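Local coordinates for protein ORF98 PTP-2 (Cydia pomonella granulosis virus, PDB 6I28) that probably acts as a dual-specificity protein phosphatase, removing phosphate from tyrosine and from serine or threonine of its targets, possibly MAP kinases among them, at residues S48-I53 with H64-C69; Y9-I14 with R31-Q36; D80-L85 with A115-M120. One frame throughout, in Å; residues are numbered along the deposited sequence.

Overall arrangement
The three contacts follow one another along the chain without interleaving, interaction 2 closing before interaction 1 opens and interaction 1 before interaction 3. Interactions 1 and 2, their centres about 17 Å apart, reach the two outermost strands of the five-stranded mixed sheet, 64-68 and 11-13, and join them to helices 51-57 and 27-36. Interaction 3 links helices 82-95 and 110-123, about 17 Å from interaction 1 and 21 Å from interaction 2, between centres. It touches both: Leu85 packs on Leu65 and Val67, Ile119 on Ile14. Together the contacts tie helices to the central sheet and to one another in the dual-specificity phosphatase fold.

Interaction 1. Residues S48-I53 with H64-C69; sequences SDVAPI and HLHVHC
Val50 lies over one face of the His66 imidazole. Its CB stands 3.8 Å from the ring centroid and only 9° off the ring normal, a CH-pi contact centred on the ring. From there the two methyls part over the same face: CG1, placed between the backbone N and the carbonyl carbon (chi1 83°), comes down at 3.5 Å from His66 ND1, while CG2 leans toward the CD2 side of the ring, 3.9 Å from His66 CD2. On the opposite face the backbone N of His68 sits toward the rim, leaving the imidazole between valine and its own strand. Segment 48-53 follows strand 41-46 and enters helix 51-57, which strand 64-68 succeeds, so the contact lies inside a beta-alpha-beta unit. The helix entrance is capped by Asp49, whose OD1 accepts from Ala51 N at 3.2 Å, the N-H arriving from above the carboxylate plane. One turn on, Ile53 CG2 meets the His64 ring at its edge, in plane, 3.8 Å from CE1; the two side chains cross at about a right angle. At the polar end of that ring, NE2 is hydrogen-bonded to Ser44 OG of strand 41-46.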
ATOM      1  N   SER A  48     -15.848  -0.115  -2.587  1.00 52.87           N
ATOM      2  CA  SER A  48     -17.053   0.046  -1.788  1.00 56.80           C
ATOM      3  C   SER A  48     -17.092   1.456  -1.204  1.00 56.98           C
ATOM      4  O   SER A  48     -16.219   2.286  -1.470  1.00 58.25           O
ATOM      5  CB  SER A  48     -17.115  -1.024  -0.694  1.00 59.82           C
ATOM      6  OG  SER A  48     -15.999  -1.017   0.191  1.00 63.47           O
ATOM      7  N   ASP A  49     -18.112   1.734  -0.395  1.00 55.06           N
ATOM      8  CA  ASP A  49     -18.280   3.057   0.195  1.00 54.99           C
ATOM      9  C   ASP A  49     -17.280   3.274   1.328  1.00 51.92           C
ATOM     10  O   ASP A  49     -17.218   2.461   2.258  1.00 50.96           O
ATOM     11  CB  ASP A  49     -19.700   3.200   0.733  1.00 57.66           C
ATOM     12  CG  ASP A  49     -20.074   4.636   1.047  1.00 60.90           C
ATOM     13  OD1 ASP A  49     -19.193   5.529   0.985  1.00 62.16           O
ATOM     14  OD2 ASP A  49     -21.270   4.857   1.361  1.00 62.36           O
ATOM     15  N   VAL A  50     -16.508   4.378   1.252  1.00 49.17           N
ATOM     16  CA  VAL A  50     -15.499   4.651   2.272  1.00 44.82           C
ATOM     17  C   VAL A  50     -15.958   5.571   3.414  1.00 43.64           C
ATOM     18  O   VAL A  50     -15.338   5.566   4.490  1.00 41.87           O
ATOM     19  CB  VAL A  50     -14.232   5.286   1.660  1.00 44.71           C
ATOM     20  CG1 VAL A  50     -14.388   6.800   1.477  1.00 45.56           C
ATOM     21  CG2 VAL A  50     -12.989   4.998   2.528  1.00 42.34           C
ATOM     22  N   ALA A  51     -17.036   6.342   3.217  1.00 44.52           N
ATOM     23  CA  ALA A  51     -17.450   7.305   4.235  1.00 46.93           C
ATOM     24  C   ALA A  51     -17.694   6.666   5.599  1.00 47.36           C
ATOM     25  O   ALA A  51     -17.359   7.292   6.624  1.00 46.50           O
ATOM     26  CB  ALA A  51     -18.709   8.037   3.755  1.00 48.39           C
ATOM     27  N   PRO A  52     -18.248   5.464   5.690  1.00 47.14           N
ATOM     28  CA  PRO A  52     -18.393   4.830   7.012  1.00 44.86           C
ATOM     29  C   PRO A  52     -17.066   4.513   7.658  1.00 39.64           C
ATOM     30  O   PRO A  52     -16.933   4.611   8.890  1.00 38.68           O
ATOM     31  CB  PRO A  52     -19.165   3.541   6.700  1.00 46.47           C
ATOM     32  CG  PRO A  52     -19.910   3.865   5.372  1.00 47.98           C
ATOM     33  CD  PRO A  52     -18.981   4.761   4.620  1.00 48.75           C
ATOM     34  N   ILE A  53     -16.080   4.085   6.871  1.00 34.34           N
ATOM     35  CA  ILE A  53     -14.768   3.819   7.446  1.00 32.13           C
ATOM     36  C   ILE A  53     -14.149   5.121   7.931  1.00 31.61           C
ATOM     37  O   ILE A  53     -13.589   5.181   9.025  1.00 30.85           O
ATOM     38  CB  ILE A  53     -13.852   3.105   6.443  1.00 31.67           C
ATOM     39  CG1 ILE A  53     -14.483   1.793   6.006  1.00 31.20           C
ATOM     40  CG2 ILE A  53     -12.526   2.820   7.087  1.00 32.41           C
ATOM     41  CD1 ILE A  53     -13.696   1.096   4.944  1.00 29.54           C
ATOM     42  N   HIS A  64      -6.525  10.450   6.379  1.00 22.79           N
ATOM     43  CA  HIS A  64      -7.251   9.323   5.791  1.00 26.37           C
ATOM     44  C   HIS A  64      -7.508   9.635   4.326  1.00 22.68           C
ATOM     45  O   HIS A  64      -8.246  10.572   4.007  1.00 24.88           O
ATOM     46  CB  HIS A  64      -8.550   9.054   6.530  1.00 33.97           C
ATOM     47  CG  HIS A  64      -9.174   7.746   6.176  1.00 41.08           C
ATOM     48  ND1 HIS A  64     -10.145   7.148   6.952  1.00 47.00           N
ATOM     49  CD2 HIS A  64      -8.957   6.916   5.128  1.00 43.74           C
ATOM     50  CE1 HIS A  64     -10.488   6.000   6.392  1.00 55.27           C
ATOM     51  NE2 HIS A  64      -9.782   5.838   5.285  1.00 48.05           N
ATOM     52  N   LEU A  65      -6.852   8.893   3.458  1.00 23.61           N
ATOM     53  CA  LEU A  65      -6.921   8.999   2.017  1.00 22.41           C
ATOM     54  C   LEU A  65      -7.657   7.801   1.436  1.00 21.77           C
ATOM     55  O   LEU A  65      -7.380   6.661   1.795  1.00 21.49           O
ATOM     56  CB  LEU A  65      -5.512   9.027   1.431  1.00 21.09           C
ATOM     57  CG  LEU A  65      -5.331   9.179  -0.083  1.00 21.65           C
ATOM     58  CD1 LEU A  65      -6.046  10.463  -0.444  1.00 22.56           C
ATOM     59  CD2 LEU A  65      -3.894   9.246  -0.531  1.00 20.38           C
ATOM     60  N   HIS A  66      -8.509   8.059   0.471  1.00 23.90           N
ATOM     61  CA  HIS A  66      -9.262   7.048  -0.258  1.00 24.99           C
ATOM     62  C   HIS A  66      -9.000   7.211  -1.746  1.00 24.12           C
ATOM     63  O   HIS A  66      -9.109   8.316  -2.273  1.00 22.40           O
ATOM     64  CB  HIS A  66     -10.776   7.202   0.013  1.00 27.84           C
ATOM     65  CG  HIS A  66     -11.642   6.358  -0.867  1.00 28.78           C
ATOM     66  ND1 HIS A  66     -12.694   6.871  -1.603  1.00 30.86           N
ATOM     67  CD2 HIS A  66     -11.603   5.033  -1.150  1.00 29.13           C
ATOM     68  CE1 HIS A  66     -13.274   5.902  -2.288  1.00 31.25           C
ATOM     69  NE2 HIS A  66     -12.621   4.780  -2.039  1.00 29.73           N
ATOM     70  N   VAL A  67      -8.702   6.111  -2.436  1.00 22.67           N
ATOM     71  CA  VAL A  67      -8.785   6.048  -3.886  1.00 24.54           C
ATOM     72  C   VAL A  67      -9.783   4.950  -4.254  1.00 27.43           C
ATOM     73  O   VAL A  67      -9.589   3.782  -3.877  1.00 28.01           O
ATOM     74  CB  VAL A  67      -7.421   5.758  -4.551  1.00 24.62           C
ATOM     75  CG1 VAL A  67      -7.630   5.602  -6.043  1.00 27.49           C
ATOM     76  CG2 VAL A  67      -6.419   6.857  -4.288  1.00 24.03           C
ATOM     77  N   HIS A  68     -10.831   5.312  -4.983  1.00 30.05           N
ATOM     78  CA  HIS A  68     -11.760   4.331  -5.507  1.00 32.96           C
ATOM     79  C   HIS A  68     -11.109   3.559  -6.647  1.00 33.99           C
ATOM     80  O   HIS A  68     -10.811   4.137  -7.705  1.00 32.46           O
ATOM     81  CB  HIS A  68     -13.008   5.028  -6.019  1.00 37.03           C
ATOM     82  CG  HIS A  68     -14.057   4.091  -6.512  1.00 38.85           C
ATOM     83  ND1 HIS A  68     -14.055   3.573  -7.796  1.00 41.53           N
ATOM     84  CD2 HIS A  68     -15.160   3.597  -5.904  1.00 40.68           C
ATOM     85  CE1 HIS A  68     -15.107   2.791  -7.951  1.00 42.27           C
ATOM     86  NE2 HIS A  68     -15.801   2.802  -6.825  1.00 42.37           N
ATOM     87  N   CYS A  69     -10.898   2.263  -6.454  1.00 37.46           N
ATOM     88  CA  CYS A  69     -10.250   1.460  -7.482  1.00 40.06           C
ATOM     89  C   CYS A  69     -10.692   0.016  -7.332  1.00 44.08           C
ATOM     90  O   CYS A  69     -10.878  -0.480  -6.221  1.00 43.09           O
ATOM     91  CB  CYS A  69      -8.715   1.503  -7.420  1.00 37.45           C
ATOM     92  SG  CYS A  69      -8.026   1.194  -5.726  1.00 39.50           S
TER

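Interaction 2. Residues Y9-I14 with R31-Q36; sequences YDATRI and RHFVRQ
Tyr9 and Phe33 meet as a T-shaped pair, the edge of the tyrosine ring directed toward the face of the phenylalanine ring. The centroids are 5.5 Å apart and the planes stand at 68°, short of perpendicular. One ring atom of the tyrosine does the touching: CD2 comes within 3.7 Å of Phe33 CG and equally near Phe33 CB, at the root of the phenylalanine side chain rather than at its tip. The two side chains cross at about a right angle. With CG anti to the backbone N (chi1 -179°), Phe33 extends from its helix toward segment 9-14, and its far end reaches Ala11. There the methyl CB of Ala11 lies over a face of the ring, 4.2 Å from the centroid and displaced toward the rim, where CZ is 3.8 Å away; this is a CH-pi contact, 24° off the ring normal. The backbone contributes as well, with Ala11 O 3.8 Å from Phe33 CE2. The phenyl ring is thus met at its base by an aromatic edge and at its tip by a methyl group, all without a hydrogen bond across the two segments. The tyrosine hydroxyl, at the far end of its ring, is hydrogen-bonded to Gly22 O, which fixes that end just beyond strand 18-21. Phe33 also meets the ring of Phe19, from strand 18-21, nearly at right angles. Helix 27-36 is in this way pinned against the margin of the mixed sheet, where strand 11-13 is outermost and runs antiparallel to strand 18-21; Tyr9 and Ala11 both pack further on Leu101 of strand 100-103.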
ATOM      1  N   TYR A   9      -8.819  -7.716  13.855  1.00 52.67           N
ATOM      2  CA  TYR A   9      -8.830  -7.154  12.511  1.00 40.65           C
ATOM      3  C   TYR A   9      -7.597  -7.683  11.781  1.00 34.20           C
ATOM      4  O   TYR A   9      -6.504  -7.735  12.342  1.00 30.48           O
ATOM      5  CB  TYR A   9      -8.882  -5.624  12.570  1.00 38.74           C
ATOM      6  CG  TYR A   9      -8.596  -4.947  11.263  1.00 35.53           C
ATOM      7  CD1 TYR A   9      -9.493  -4.977  10.209  1.00 33.83           C
ATOM      8  CD2 TYR A   9      -7.406  -4.286  11.083  1.00 32.53           C
ATOM      9  CE1 TYR A   9      -9.171  -4.344   8.989  1.00 31.80           C
ATOM     10  CE2 TYR A   9      -7.065  -3.701   9.896  1.00 29.46           C
ATOM     11  CZ  TYR A   9      -7.950  -3.706   8.845  1.00 31.00           C
ATOM     12  OH  TYR A   9      -7.602  -3.096   7.641  1.00 31.84           O
ATOM     13  N   ASP A  10      -7.791  -8.118  10.537  1.00 32.60           N
ATOM     14  CA  ASP A  10      -6.755  -8.819   9.790  1.00 33.08           C
ATOM     15  C   ASP A  10      -5.911  -7.791   9.049  1.00 31.11           C
ATOM     16  O   ASP A  10      -6.215  -7.372   7.904  1.00 28.52           O
ATOM     17  CB  ASP A  10      -7.361  -9.846   8.841  1.00 37.15           C
ATOM     18  CG  ASP A  10      -6.352 -10.351   7.822  1.00 39.65           C
ATOM     19  OD1 ASP A  10      -5.231 -10.737   8.246  1.00 39.46           O
ATOM     20  OD2 ASP A  10      -6.670 -10.322   6.600  1.00 40.52           O
ATOM     21  N   ALA A  11      -4.823  -7.403   9.711  1.00 27.97           N
ATOM     22  CA  ALA A  11      -3.771  -6.583   9.151  1.00 27.86           C
ATOM     23  C   ALA A  11      -2.443  -6.983   9.784  1.00 27.55           C
ATOM     24  O   ALA A  11      -2.385  -7.458  10.926  1.00 27.28           O
ATOM     25  CB  ALA A  11      -4.076  -5.111   9.380  1.00 27.94           C
ATOM     26  N   THR A  12      -1.373  -6.731   9.050  1.00 25.96           N
ATOM     27  CA  THR A  12      -0.043  -7.186   9.409  1.00 25.64           C
ATOM     28  C   THR A  12       0.951  -6.028   9.338  1.00 24.86           C
ATOM     29  O   THR A  12       0.925  -5.232   8.386  1.00 22.85           O
ATOM     30  CB  THR A  12       0.391  -8.297   8.463  1.00 27.24           C
ATOM     31  OG1 THR A  12      -0.672  -9.232   8.270  1.00 29.42           O
ATOM     32  CG2 THR A  12       1.600  -9.003   9.015  1.00 29.04           C
ATOM     33  N   ARG A  13       1.811  -5.920  10.348  1.00 24.57           N
ATOM     34  CA  ARG A  13       2.910  -4.973  10.259  1.00 25.61           C
ATOM     35  C   ARG A  13       3.914  -5.472   9.243  1.00 25.29           C
ATOM     36  O   ARG A  13       4.428  -6.596   9.381  1.00 25.10           O
ATOM     37  CB  ARG A  13       3.608  -4.756  11.600  1.00 27.12           C
ATOM     38  CG  ARG A  13       4.697  -3.654  11.472  1.00 26.84           C
ATOM     39  CD  ARG A  13       5.452  -3.371  12.779  1.00 27.17           C
ATOM     40  NE  ARG A  13       4.724  -2.521  13.737  1.00 27.21           N
ATOM     41  CZ  ARG A  13       4.627  -1.202  13.634  1.00 29.12           C
ATOM     42  NH1 ARG A  13       5.183  -0.574  12.620  1.00 30.19           N
ATOM     43  NH2 ARG A  13       3.994  -0.508  14.556  1.00 29.86           N
ATOM     44  N   ILE A  14       4.198  -4.657   8.231  1.00 24.61           N
ATOM     45  CA  ILE A  14       5.167  -5.016   7.192  1.00 24.17           C
ATOM     46  C   ILE A  14       6.584  -4.532   7.533  1.00 24.44           C
ATOM     47  O   ILE A  14       7.568  -5.257   7.345  1.00 26.39           O
ATOM     48  CB  ILE A  14       4.695  -4.440   5.831  1.00 24.25           C
ATOM     49  CG1 ILE A  14       3.312  -4.965   5.437  1.00 21.74           C
ATOM     50  CG2 ILE A  14       5.704  -4.759   4.707  1.00 27.48           C
ATOM     51  CD1 ILE A  14       3.217  -6.508   5.497  1.00 21.75           C
ATOM     52  N   ARG A  31     -10.994   0.032  13.934  1.00 29.85           N
ATOM     53  CA  ARG A  31     -10.656   1.161  14.792  1.00 34.14           C
ATOM     54  C   ARG A  31      -9.812   0.716  15.976  1.00 34.23           C
ATOM     55  O   ARG A  31      -8.821   1.369  16.314  1.00 34.11           O
ATOM     56  CB  ARG A  31     -11.950   1.851  15.233  1.00 39.69           C
ATOM     57  CG  ARG A  31     -11.749   3.032  16.169  1.00 44.99           C
ATOM     58  CD  ARG A  31     -13.101   3.581  16.649  1.00 51.24           C
ATOM     59  NE  ARG A  31     -12.989   4.447  17.816  1.00 56.86           N
ATOM     60  CZ  ARG A  31     -12.795   5.762  17.765  1.00 61.24           C
ATOM     61  NH1 ARG A  31     -12.692   6.384  16.597  1.00 63.02           N
ATOM     62  NH2 ARG A  31     -12.721   6.464  18.902  1.00 62.08           N
ATOM     63  N   HIS A  32     -10.161  -0.409  16.595  1.00 34.91           N
ATOM     64  CA  HIS A  32      -9.376  -0.937  17.709  1.00 35.95           C
ATOM     65  C   HIS A  32      -7.939  -1.232  17.295  1.00 32.83           C
ATOM     66  O   HIS A  32      -7.000  -0.905  18.019  1.00 30.75           O
ATOM     67  CB  HIS A  32     -10.043  -2.194  18.235  1.00 43.46           C
ATOM     68  CG  HIS A  32      -9.408  -2.765  19.462  1.00 52.40           C
ATOM     69  ND1 HIS A  32      -8.571  -3.863  19.425  1.00 57.57           N
ATOM     70  CD2 HIS A  32      -9.518  -2.423  20.768  1.00 57.17           C
ATOM     71  CE1 HIS A  32      -8.196  -4.174  20.655  1.00 58.89           C
ATOM     72  NE2 HIS A  32      -8.755  -3.315  21.488  1.00 57.55           N
ATOM     73  N   PHE A  33      -7.745  -1.812  16.107  1.00 31.32           N
ATOM     74  CA  PHE A  33      -6.397  -2.098  15.616  1.00 27.11           C
ATOM     75  C   PHE A  33      -5.608  -0.815  15.365  1.00 24.59           C
ATOM     76  O   PHE A  33      -4.433  -0.700  15.757  1.00 25.48           O
ATOM     77  CB  PHE A  33      -6.484  -2.931  14.355  1.00 26.49           C
ATOM     78  CG  PHE A  33      -5.151  -3.292  13.781  1.00 26.76           C
ATOM     79  CD1 PHE A  33      -4.416  -2.384  13.006  1.00 27.02           C
ATOM     80  CD2 PHE A  33      -4.614  -4.553  14.029  1.00 27.65           C
ATOM     81  CE1 PHE A  33      -3.191  -2.729  12.484  1.00 27.96           C
ATOM     82  CE2 PHE A  33      -3.407  -4.896  13.514  1.00 27.66           C
ATOM     83  CZ  PHE A  33      -2.674  -3.978  12.728  1.00 27.53           C
ATOM     84  N   VAL A  34      -6.235   0.152  14.701  1.00 22.58           N
ATOM     85  CA  VAL A  34      -5.569   1.412  14.392  1.00 23.12           C
ATOM     86  C   VAL A  34      -5.106   2.101  15.672  1.00 24.41           C
ATOM     87  O   VAL A  34      -3.955   2.562  15.765  1.00 25.89           O
ATOM     88  CB  VAL A  34      -6.532   2.310  13.587  1.00 23.48           C
ATOM     89  CG1 VAL A  34      -6.083   3.730  13.629  1.00 24.67           C
ATOM     90  CG2 VAL A  34      -6.684   1.797  12.170  1.00 21.48           C
ATOM     91  N   ARG A  35      -6.018   2.248  16.649  1.00 24.79           N
ATOM     92  CA  ARG A  35      -5.685   2.978  17.876  1.00 28.74           C
ATOM     93  C   ARG A  35      -4.699   2.209  18.742  1.00 28.10           C
ATOM     94  O   ARG A  35      -3.763   2.800  19.289  1.00 28.27           O
ATOM     95  CB  ARG A  35      -6.963   3.322  18.650  1.00 34.83           C
ATOM     96  CG  ARG A  35      -7.820   4.342  17.897  1.00 40.84           C
ATOM     97  CD  ARG A  35      -9.231   4.423  18.446  1.00 45.38           C
ATOM     98  NE  ARG A  35      -9.265   5.154  19.707  1.00 51.22           N
ATOM     99  CZ  ARG A  35      -9.452   6.464  19.814  1.00 54.70           C
ATOM    100  NH1 ARG A  35      -9.630   7.205  18.726  1.00 57.14           N
ATOM    101  NH2 ARG A  35      -9.471   7.024  21.012  1.00 55.86           N
ATOM    102  N   GLN A  36      -4.872   0.892  18.869  1.00 28.17           N
ATOM    103  CA  GLN A  36      -3.949   0.091  19.689  1.00 27.79           C
ATOM    104  C   GLN A  36      -2.518   0.166  19.159  1.00 25.03           C
ATOM    105  O   GLN A  36      -1.563   0.203  19.943  1.00 22.74           O
ATOM    106  CB  GLN A  36      -4.412  -1.366  19.714  1.00 31.94           C
ATOM    107  CG  GLN A  36      -3.806  -2.205  20.814  1.00 39.05           C
ATOM    108  CD  GLN A  36      -4.696  -3.390  21.231  1.00 43.92           C
ATOM    109  OE1 GLN A  36      -5.403  -3.340  22.249  1.00 48.04           O
ATOM    110  NE2 GLN A  36      -4.655  -4.446  20.447  1.00 44.59           N
TER

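Interaction 3. Residues D80-L85 with A115-M120; sequences DNLEML and AIYYIM
Leu82 rests its branched end on the ring of Tyr117. Methyl CD2 sits over the centre of one face, 3.7 Å from the centroid and 12° off the normal, a CH-pi contact. The branch point CG and the second methyl CD1 lie toward the CD2-CE2 side of the ring: Leu82 CG is 3.5 Å from Tyr117 CE2, and Leu82 CD1 is 3.6 Å from Tyr117 CD2. In both residues CG is anti to the backbone N (chi1 -162° and 178°), which sends each side chain out from its helix toward the other. The contact joins the first turn of helix 82-95 to helix 110-123, a helix-helix packing in the interior of the dual-specificity phosphatase domain. Next comes a polar layer at the phenolic end, which probably helps to fix the ring. A water donates to both Glu83 OE1, at 2.8 Å, and Tyr117 OH, at 2.7 Å, bridging a carboxylate and a hydroxyl whose own oxygens stay 4.3 Å apart, from Glu83 OE1 to Tyr117 OH. Further out, Arg121, on the same helix as Tyr117, forms a salt bridge with Glu83 and a hydrogen bond to Tyr117 OH, and that hydroxyl is also hydrogen-bonded to the terminal carboxylate of Glu168.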
ATOM      1  N   ASP A  80      -3.340   4.818 -12.203  1.00 23.47           N
ATOM      2  CA  ASP A  80      -3.500   6.236 -12.465  1.00 24.37           C
ATOM      3  C   ASP A  80      -3.070   7.090 -11.280  1.00 22.79           C
ATOM      4  O   ASP A  80      -2.696   8.258 -11.469  1.00 22.79           O
ATOM      5  CB  ASP A  80      -4.946   6.530 -12.770  1.00 26.48           C
ATOM      6  CG  ASP A  80      -5.343   6.119 -14.175  1.00 26.68           C
ATOM      7  OD1 ASP A  80      -4.471   5.787 -15.042  1.00 27.11           O
ATOM      8  OD2 ASP A  80      -6.574   6.112 -14.417  1.00 28.10           O
ATOM      9  N   ASN A  81      -3.197   6.567 -10.052  1.00 19.95           N
ATOM     10  CA  ASN A  81      -2.945   7.293  -8.816  1.00 20.21           C
ATOM     11  C   ASN A  81      -1.657   6.863  -8.119  1.00 18.63           C
ATOM     12  O   ASN A  81      -1.387   7.294  -7.004  1.00 17.95           O
ATOM     13  CB  ASN A  81      -4.148   7.087  -7.909  1.00 22.85           C
ATOM     14  CG  ASN A  81      -5.330   7.906  -8.329  1.00 25.77           C
ATOM     15  OD1 ASN A  81      -5.412   9.076  -7.978  1.00 28.29           O
ATOM     16  ND2 ASN A  81      -6.250   7.311  -9.112  1.00 25.01           N
ATOM     17  N   LEU A  82      -0.839   6.010  -8.762  1.00 18.28           N
ATOM     18  CA  LEU A  82       0.318   5.470  -8.058  1.00 19.63           C
ATOM     19  C   LEU A  82       1.275   6.556  -7.589  1.00 18.84           C
ATOM     20  O   LEU A  82       1.714   6.526  -6.435  1.00 17.47           O
ATOM     21  CB  LEU A  82       1.042   4.478  -8.945  1.00 19.98           C
ATOM     22  CG  LEU A  82       1.992   3.528  -8.266  1.00 22.98           C
ATOM     23  CD1 LEU A  82       1.301   2.638  -7.228  1.00 22.87           C
ATOM     24  CD2 LEU A  82       2.698   2.700  -9.327  1.00 26.85           C
ATOM     25  N   GLU A  83       1.511   7.574  -8.412  1.00 19.80           N
ATOM     26  CA  GLU A  83       2.443   8.645  -8.039  1.00 19.48           C
ATOM     27  C   GLU A  83       1.904   9.460  -6.871  1.00 18.85           C
ATOM     28  O   GLU A  83       2.609   9.662  -5.877  1.00 17.63           O
ATOM     29  CB  GLU A  83       2.737   9.552  -9.222  1.00 20.50           C
ATOM     30  CG  GLU A  83       3.746  10.618  -8.873  1.00 22.24           C
ATOM     31  CD  GLU A  83       5.150  10.091  -8.733  1.00 23.53           C
ATOM     32  OE1 GLU A  83       5.395   8.953  -9.186  1.00 22.53           O
ATOM     33  OE2 GLU A  83       6.007  10.833  -8.175  1.00 23.34           O
ATOM     34  N   MET A  84       0.645   9.883  -6.939  1.00 18.95           N
ATOM     35  CA  MET A  84       0.022  10.600  -5.830  1.00 18.75           C
ATOM     36  C   MET A  84       0.043   9.753  -4.557  1.00 17.28           C
ATOM     37  O   MET A  84       0.425  10.217  -3.476  1.00 17.65           O
ATOM     38  CB  MET A  84      -1.415  10.990  -6.220  1.00 20.73           C
ATOM     39  CG  MET A  84      -2.193  11.785  -5.174  1.00 27.91           C
ATOM     40  SD  MET A  84      -2.878  10.680  -3.886  1.00 28.40           S
ATOM     41  CE  MET A  84      -4.249   9.919  -4.773  1.00 27.44           C
ATOM     42  N   LEU A  85      -0.256   8.460  -4.671  1.00 16.70           N
ATOM     43  CA  LEU A  85      -0.264   7.615  -3.488  1.00 17.65           C
ATOM     44  C   LEU A  85       1.131   7.495  -2.890  1.00 16.00           C
ATOM     45  O   LEU A  85       1.315   7.561  -1.677  1.00 17.01           O
ATOM     46  CB  LEU A  85      -0.796   6.237  -3.859  1.00 19.08           C
ATOM     47  CG  LEU A  85      -2.327   6.202  -4.041  1.00 19.93           C
ATOM     48  CD1 LEU A  85      -2.712   4.941  -4.774  1.00 21.27           C
ATOM     49  CD2 LEU A  85      -3.067   6.302  -2.667  1.00 18.54           C
ATOM     50  N   ALA A 115       2.017  -1.192  -1.115  1.00 18.32           N
ATOM     51  CA  ALA A 115       3.089  -1.412  -0.145  1.00 18.57           C
ATOM     52  C   ALA A 115       4.362  -1.865  -0.837  1.00 19.17           C
ATOM     53  O   ALA A 115       5.454  -1.330  -0.563  1.00 19.34           O
ATOM     54  CB  ALA A 115       2.636  -2.418   0.894  1.00 18.24           C
ATOM     55  N   ILE A 116       4.240  -2.792  -1.785  1.00 19.18           N
ATOM     56  CA  ILE A 116       5.406  -3.325  -2.479  1.00 19.93           C
ATOM     57  C   ILE A 116       6.061  -2.209  -3.266  1.00 20.88           C
ATOM     58  O   ILE A 116       7.282  -2.082  -3.283  1.00 20.96           O
ATOM     59  CB  ILE A 116       5.006  -4.516  -3.373  1.00 20.88           C
ATOM     60  CG1 ILE A 116       4.628  -5.758  -2.550  1.00 22.62           C
ATOM     61  CG2 ILE A 116       6.136  -4.870  -4.396  1.00 22.89           C
ATOM     62  CD1 ILE A 116       4.162  -6.999  -3.354  1.00 24.30           C
ATOM     63  N   TYR A 117       5.257  -1.356  -3.897  1.00 17.90           N
ATOM     64  CA  TYR A 117       5.808  -0.283  -4.711  1.00 19.83           C
ATOM     65  C   TYR A 117       6.516   0.752  -3.843  1.00 19.62           C
ATOM     66  O   TYR A 117       7.615   1.226  -4.188  1.00 17.94           O
ATOM     67  CB  TYR A 117       4.696   0.412  -5.490  1.00 21.65           C
ATOM     68  CG  TYR A 117       5.219   1.579  -6.332  1.00 19.47           C
ATOM     69  CD1 TYR A 117       6.160   1.410  -7.282  1.00 18.96           C
ATOM     70  CD2 TYR A 117       4.745   2.853  -6.133  1.00 18.03           C
ATOM     71  CE1 TYR A 117       6.643   2.477  -8.069  1.00 17.73           C
ATOM     72  CE2 TYR A 117       5.186   3.945  -6.869  1.00 17.75           C
ATOM     73  CZ  TYR A 117       6.143   3.771  -7.835  1.00 17.85           C
ATOM     74  OH  TYR A 117       6.617   4.826  -8.598  1.00 16.44           O
ATOM     75  N   TYR A 118       5.907   1.124  -2.711  1.00 15.80           N
ATOM     76  CA  TYR A 118       6.604   1.972  -1.780  1.00 18.98           C
ATOM     77  C   TYR A 118       7.947   1.426  -1.374  1.00 17.90           C
ATOM     78  O   TYR A 118       8.922   2.178  -1.349  1.00 18.13           O
ATOM     79  CB  TYR A 118       5.742   2.269  -0.551  1.00 20.34           C
ATOM     80  CG  TYR A 118       6.385   3.240   0.372  1.00 21.41           C
ATOM     81  CD1 TYR A 118       6.285   4.598   0.100  1.00 19.46           C
ATOM     82  CD2 TYR A 118       7.158   2.849   1.474  1.00 23.92           C
ATOM     83  CE1 TYR A 118       6.876   5.520   0.879  1.00 22.82           C
ATOM     84  CE2 TYR A 118       7.741   3.834   2.309  1.00 24.20           C
ATOM     85  CZ  TYR A 118       7.612   5.166   1.970  1.00 23.78           C
ATOM     86  OH  TYR A 118       8.175   6.190   2.704  1.00 26.35           O
ATOM     87  N   ILE A 119       8.065   0.099  -1.155  1.00 18.13           N
ATOM     88  CA  ILE A 119       9.351  -0.473  -0.771  1.00 21.21           C
ATOM     89  C   ILE A 119      10.321  -0.546  -1.950  1.00 20.53           C
ATOM     90  O   ILE A 119      11.511  -0.267  -1.790  1.00 18.40           O
ATOM     91  CB  ILE A 119       9.059  -1.854  -0.123  1.00 22.29           C
ATOM     92  CG1 ILE A 119       8.354  -1.649   1.246  1.00 22.60           C
ATOM     93  CG2 ILE A 119      10.329  -2.712   0.017  1.00 24.93           C
ATOM     94  CD1 ILE A 119       8.002  -2.919   1.948  1.00 26.13           C
ATOM     95  N   MET A 120       9.822  -0.900  -3.151  1.00 19.98           N
ATOM     96  CA  MET A 120      10.631  -0.867  -4.353  1.00 21.01           C
ATOM     97  C   MET A 120      11.244   0.498  -4.577  1.00 19.92           C
ATOM     98  O   MET A 120      12.446   0.615  -4.806  1.00 22.55           O
ATOM     99  CB  MET A 120       9.795  -1.236  -5.584  1.00 22.59           C
ATOM    100  CG  MET A 120       9.248  -2.614  -5.616  1.00 23.95           C
ATOM    101  SD  MET A 120       8.105  -2.848  -6.980  1.00 27.73           S
ATOM    102  CE  MET A 120       9.081  -2.280  -8.356  1.00 40.57           C
TER
HETATM  103  O   HOH W   1       4.590   6.324  -9.561  1.00 27.72           O